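3-hexulose-6-phosphate synthase (Mycobacterium gastri, PDB 3AJX) is a TIM-barrel enzyme of the HUMPS family and holds a magnesium ion. Local coordinates at residues K2-I7 and I55-M60; G187-A192 and A197-L202. The protein carries 1 engineered substitution. One frame throughout, in Å; residues are numbered along the deposited sequence.

Contact 1. Residues K2-I7 and I55-M60; sequences KLQVAI and IVFADM. With MG (magnesium ion), chain F.
The end of the Q4 side chain lies over one face of the F57 ring. Its amide carbon CD is 4.1 Å from F57 CD1. The two side chains meet at about a right angle, and the amide plane is tilted 55° from the ring plane, so this is not a flat stack. Q4 CG is anti to the backbone N (chi1 166°), and the chain runs on extended until its amide reaches the ring. Both residues are buried. Nearer the start of the strands, K2 reaches across with a chain extended beyond CG. Its NZ comes to 4.1 Å from I55 CD1, a loose contact of the ammonium group with a methyl.

The segments are next-but-one neighbours in an eight-stranded parallel TIM barrel. Strand 28-31 runs between them, so they meet through side chains that bridge the barrel interior. F57 and D59 both pack on E30 of that middle strand.

Past F57, D59 binds the magnesium ion through OD2 at 2.1 Å, and E30 completes the protein part of the site. Water 1 is 2.0 Å from the magnesium; the modelled distance to water 2 is too short to trust. The other carboxylate oxygen, OD1, forms a salt bridge with K61 and a hydrogen bond with T82, which together hold the carboxylate in its orientation at the metal.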
loop_
_atom_site.group_PDB
_atom_site.type_symbol
_atom_site.label_atom_id
_atom_site.label_comp_id
_atom_site.label_asym_id
_atom_site.label_seq_id
_atom_site.Cartn_x
_atom_site.Cartn_y
_atom_site.Cartn_z
ATOM N N LYS A 2 -10.449 23.026 4.119
ATOM C CA LYS A 2 -11.351 21.985 4.588
ATOM C C LYS A 2 -10.698 21.139 5.676
ATOM O O LYS A 2 -9.479 21.167 5.856
ATOM C CB LYS A 2 -11.752 21.083 3.423
ATOM C CG LYS A 2 -12.460 21.808 2.299
ATOM C CD LYS A 2 -12.794 20.853 1.171
ATOM C CE LYS A 2 -13.509 21.569 0.036
ATOM N NZ LYS A 2 -13.867 20.622 -1.055
ATOM N N LEU A 3 -11.524 20.394 6.404
ATOM C CA LEU A 3 -11.035 19.527 7.466
ATOM C C LEU A 3 -11.327 18.081 7.107
ATOM O O LEU A 3 -12.452 17.736 6.741
ATOM C CB LEU A 3 -11.707 19.869 8.799
ATOM C CG LEU A 3 -11.314 18.999 9.999
ATOM C CD1 LEU A 3 -9.828 19.161 10.306
ATOM C CD2 LEU A 3 -12.150 19.404 11.204
ATOM N N GLN A 4 -10.303 17.241 7.215
ATOM C CA GLN A 4 -10.423 15.823 6.904
ATOM C C GLN A 4 -10.075 14.959 8.112
ATOM O O GLN A 4 -9.047 15.173 8.760
ATOM C CB GLN A 4 -9.490 15.475 5.730
ATOM C CG GLN A 4 -9.242 13.979 5.507
ATOM C CD GLN A 4 -8.454 13.705 4.235
ATOM O OE1 GLN A 4 -7.841 12.648 4.086
ATOM N NE2 GLN A 4 -8.480 14.654 3.307
ATOM N N VAL A 5 -10.932 13.989 8.424
ATOM C CA VAL A 5 -10.651 13.085 9.534
ATOM C C VAL A 5 -10.055 11.789 8.987
ATOM O O VAL A 5 -10.634 11.145 8.112
ATOM C CB VAL A 5 -11.926 12.756 10.367
ATOM C CG1 VAL A 5 -13.018 12.179 9.479
ATOM C CG2 VAL A 5 -11.571 11.769 11.476
ATOM N N ALA A 6 -8.877 11.431 9.482
ATOM C CA ALA A 6 -8.217 10.207 9.046
ATOM C C ALA A 6 -8.593 9.091 10.008
ATOM O O ALA A 6 -8.060 9.012 11.120
ATOM C CB ALA A 6 -6.703 10.401 9.023
ATOM N N ILE A 7 -9.524 8.238 9.586
ATOM C CA ILE A 7 -9.958 7.125 10.423
ATOM C C ILE A 7 -8.994 5.955 10.239
ATOM O O ILE A 7 -9.220 5.060 9.423
ATOM C CB ILE A 7 -11.396 6.681 10.067
ATOM C CG1 ILE A 7 -12.354 7.867 10.209
ATOM C CG2 ILE A 7 -11.835 5.551 10.995
ATOM C CD1 ILE A 7 -13.810 7.536 9.936
ATOM N N ILE A 55 -17.602 13.810 1.478
ATOM C CA ILE A 55 -16.575 13.329 0.563
ATOM C C ILE A 55 -15.864 12.167 1.244
ATOM O O ILE A 55 -15.307 12.328 2.330
ATOM C CB ILE A 55 -15.552 14.436 0.244
ATOM C CG1 ILE A 55 -16.235 15.553 -0.547
ATOM C CG2 ILE A 55 -14.373 13.859 -0.536
ATOM C CD1 ILE A 55 -15.378 16.783 -0.752
ATOM N N VAL A 56 -15.896 10.999 0.610
ATOM C CA VAL A 56 -15.250 9.811 1.160
ATOM C C VAL A 56 -13.901 9.596 0.480
ATOM O O VAL A 56 -13.811 9.474 -0.740
ATOM C CB VAL A 56 -16.151 8.573 0.998
ATOM C CG1 VAL A 56 -15.406 7.321 1.430
ATOM C CG2 VAL A 56 -17.405 8.744 1.858
ATOM N N PHE A 57 -12.862 9.555 1.306
ATOM C CA PHE A 57 -11.467 9.427 0.889
ATOM C C PHE A 57 -10.947 8.020 1.227
ATOM O O PHE A 57 -10.888 7.644 2.395
ATOM C CB PHE A 57 -10.706 10.516 1.660
ATOM C CG PHE A 57 -9.245 10.631 1.347
ATOM C CD1 PHE A 57 -8.760 11.760 0.689
ATOM C CD2 PHE A 57 -8.334 9.708 1.850
ATOM C CE1 PHE A 57 -7.391 11.977 0.548
ATOM C CE2 PHE A 57 -6.966 9.916 1.715
ATOM C CZ PHE A 57 -6.494 11.059 1.063
ATOM N N ALA A 58 -10.593 7.241 0.206
ATOM C CA ALA A 58 -10.070 5.889 0.425
ATOM C C ALA A 58 -8.548 5.938 0.315
ATOM O O ALA A 58 -8.011 6.147 -0.775
ATOM C CB ALA A 58 -10.653 4.917 -0.609
ATOM N N ASP A 59 -7.866 5.756 1.444
ATOM C CA ASP A 59 -6.406 5.810 1.484
ATOM C C ASP A 59 -5.784 4.492 1.033
ATOM O O ASP A 59 -5.183 3.759 1.827
ATOM C CB ASP A 59 -5.933 6.147 2.903
ATOM C CG ASP A 59 -4.566 6.806 2.923
ATOM O OD1 ASP A 59 -3.894 6.830 1.872
ATOM O OD2 ASP A 59 -4.161 7.299 3.997
ATOM N N MET A 60 -5.925 4.202 -0.256
ATOM C CA MET A 60 -5.397 2.974 -0.842
ATOM C C MET A 60 -3.871 2.931 -0.862
ATOM O O MET A 60 -3.275 1.863 -0.721
ATOM C CB MET A 60 -5.914 2.827 -2.278
ATOM C CG MET A 60 -7.421 2.724 -2.419
ATOM S SD MET A 60 -8.075 1.143 -1.835
ATOM C CE MET A 60 -7.825 0.090 -3.284
HETATM MG MG MG F . -3.698 8.996 5.133
HETATM O O HOH W 1 -1.691 8.711 5.214
HETATM O O HOH W 2 -4.150 10.459 5.571
HETATM O O HOH W 3 -3.181 9.668 3.158
#

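Contact 2. Residues G187-A192 and A197-L202; sequences GAIYGA and AAAKEL. With SO4 (sulfate ion), chain G.
A198 is the first residue of 197-202 to touch the other segment. Its CB sits 3.4 Å from A188 O, so a methyl group presses on a backbone carbonyl. The same CB is 4.1 Å from A192 CB, in the loop just after the short helix 187-190. The backbones come close here, with 5.5 Å between the CA atoms of A198 and I189. The small side chain of A198 is consistent with this close approach.

One residue on, A199 meets the end of I189, with 4.1 Å between A199 CB and I189 CD1. The I189 side chain does not start out facing helix 195-204. Its CG1 is anti to the carbonyl carbon (chi1 -65°), and the extended chain beyond it brings CD1 round to the helix. V22 of helix 12-22 covers both I189 and A199, and V5 of strand 2-7 also packs on I189.

L202 lies a turn after A198, and its backbone N bonds to A198 O. Its CD1 methyl approaches I189 obliquely, along the side of the chain, 3.6 Å from I189 CG1. A188 CB lies 4.3 Å from the same L202 CD1, so this methyl meets two residues of the short helix. The side chains that meet here are all apolar.

At the N-terminal end of the short helix, G187 N gives an almost straight hydrogen bond (178°) to O1 of a sulfate ion, at 3.0 Å. G186 N, G166 N and Q140 NE2 also bond the sulfate, which probably came from the crystallisation liquor. A short extra helix after the eighth strand, backed by the last helix and holding an anion at its N terminus, is the arrangement of the phosphate-binding site of many TIM barrels.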
loop_
_atom_site.group_PDB
_atom_site.type_symbol
_atom_site.label_atom_id
_atom_site.label_comp_id
_atom_site.label_asym_id
_atom_site.label_seq_id
_atom_site.Cartn_x
_atom_site.Cartn_y
_atom_site.Cartn_z
ATOM N N GLY A 187 -4.941 11.147 14.780
ATOM C CA GLY A 187 -4.858 10.890 16.208
ATOM C C GLY A 187 -5.503 11.949 17.084
ATOM O O GLY A 187 -6.023 11.638 18.156
ATOM N N ALA A 188 -5.467 13.201 16.642
ATOM C CA ALA A 188 -6.063 14.284 17.412
ATOM C C ALA A 188 -7.560 14.035 17.587
ATOM O O ALA A 188 -8.166 14.482 18.565
ATOM C CB ALA A 188 -5.830 15.621 16.710
ATOM N N ILE A 189 -8.154 13.312 16.643
ATOM C CA ILE A 189 -9.576 13.018 16.712
ATOM C C ILE A 189 -9.882 11.627 17.281
ATOM O O ILE A 189 -10.517 11.523 18.333
ATOM C CB ILE A 189 -10.252 13.170 15.324
ATOM C CG1 ILE A 189 -10.186 14.635 14.876
ATOM C CG2 ILE A 189 -11.706 12.710 15.393
ATOM C CD1 ILE A 189 -10.792 14.895 13.504
ATOM N N TYR A 190 -9.427 10.564 16.616
ATOM C CA TYR A 190 -9.730 9.220 17.110
ATOM C C TYR A 190 -9.022 8.825 18.405
ATOM O O TYR A 190 -9.440 7.882 19.082
ATOM C CB TYR A 190 -9.483 8.150 16.021
ATOM C CG TYR A 190 -8.048 7.936 15.580
ATOM C CD1 TYR A 190 -7.598 8.407 14.346
ATOM C CD2 TYR A 190 -7.147 7.228 16.377
ATOM C CE1 TYR A 190 -6.289 8.177 13.914
ATOM C CE2 TYR A 190 -5.836 6.993 15.954
ATOM C CZ TYR A 190 -5.415 7.471 14.724
ATOM O OH TYR A 190 -4.120 7.249 14.310
ATOM N N GLY A 191 -7.964 9.546 18.761
ATOM C CA GLY A 191 -7.237 9.233 19.981
ATOM C C GLY A 191 -7.720 10.010 21.194
ATOM O O GLY A 191 -7.198 9.838 22.299
ATOM N N ALA A 192 -8.730 10.852 20.999
ATOM C CA ALA A 192 -9.267 11.668 22.085
ATOM C C ALA A 192 -10.392 10.988 22.863
ATOM O O ALA A 192 -11.101 10.132 22.335
ATOM C CB ALA A 192 -9.755 12.999 21.530
ATOM N N ALA A 197 -15.885 16.523 20.202
ATOM C CA ALA A 197 -15.423 17.841 20.622
ATOM C C ALA A 197 -14.084 18.180 19.979
ATOM O O ALA A 197 -13.825 19.337 19.645
ATOM C CB ALA A 197 -15.308 17.897 22.147
ATOM N N ALA A 198 -13.231 17.172 19.808
ATOM C CA ALA A 198 -11.923 17.386 19.196
ATOM C C ALA A 198 -12.089 17.855 17.757
ATOM O O ALA A 198 -11.395 18.769 17.307
ATOM C CB ALA A 198 -11.104 16.098 19.238
ATOM N N ALA A 199 -13.013 17.223 17.037
ATOM C CA ALA A 199 -13.263 17.583 15.647
ATOM C C ALA A 199 -13.845 18.990 15.581
ATOM O O ALA A 199 -13.453 19.790 14.733
ATOM C CB ALA A 199 -14.223 16.580 15.002
ATOM N N LYS A 200 -14.771 19.287 16.490
ATOM C CA LYS A 200 -15.407 20.602 16.533
ATOM C C LYS A 200 -14.377 21.699 16.784
ATOM O O LYS A 200 -14.392 22.746 16.134
ATOM C CB LYS A 200 -16.479 20.638 17.628
ATOM C CG LYS A 200 -17.297 21.926 17.643
ATOM C CD LYS A 200 -18.342 21.942 18.752
ATOM C CE LYS A 200 -19.214 23.191 18.645
ATOM N NZ LYS A 200 -20.237 23.275 19.726
ATOM N N GLU A 201 -13.476 21.450 17.727
ATOM C CA GLU A 201 -12.442 22.420 18.068
ATOM C C GLU A 201 -11.441 22.617 16.931
ATOM O O GLU A 201 -10.948 23.725 16.713
ATOM C CB GLU A 201 -11.744 21.980 19.357
ATOM C CG GLU A 201 -12.690 22.001 20.556
ATOM C CD GLU A 201 -12.205 21.161 21.723
ATOM O OE1 GLU A 201 -12.028 19.938 21.541
ATOM O OE2 GLU A 201 -12.009 21.725 22.821
ATOM N N LEU A 202 -11.131 21.546 16.208
ATOM C CA LEU A 202 -10.216 21.661 15.077
ATOM C C LEU A 202 -10.876 22.542 14.013
ATOM O O LEU A 202 -10.236 23.420 13.426
ATOM C CB LEU A 202 -9.912 20.274 14.504
ATOM C CG LEU A 202 -8.853 19.478 15.266
ATOM C CD1 LEU A 202 -8.953 18.008 14.901
ATOM C CD2 LEU A 202 -7.468 20.038 14.950
HETATM S S SO4 G . -2.440 12.011 11.923
HETATM O O1 SO4 G . -2.414 11.151 13.126
HETATM O O2 SO4 G . -1.093 12.099 11.327
HETATM O O3 SO4 G . -2.892 13.363 12.302
HETATM O O4 SO4 G . -3.379 11.438 10.941
#

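How the contacts relate
The chain starts with strand 2-7, the first segment of contact 1. It passes through helix 12-22, strand 28-31 and helices 33-39 and 42-50 before strand 55-62 closes that 47-residue loop. Contact 2 opens much later, after strand 182-185, and closes a short loop of four residues near the C terminus. The contacts therefore follow one another and neither nest nor cross. Contact 1 spans the barrel interior, while contact 2 lies on the outside, with centres 14 Å apart. Strand 2-7 joins them: A6 O packs on the Y190 ring, and L3 packs on L202 and A199. The C-terminal helices are thus held against the first strand, beside the seam where strand 182-185 closes the barrel.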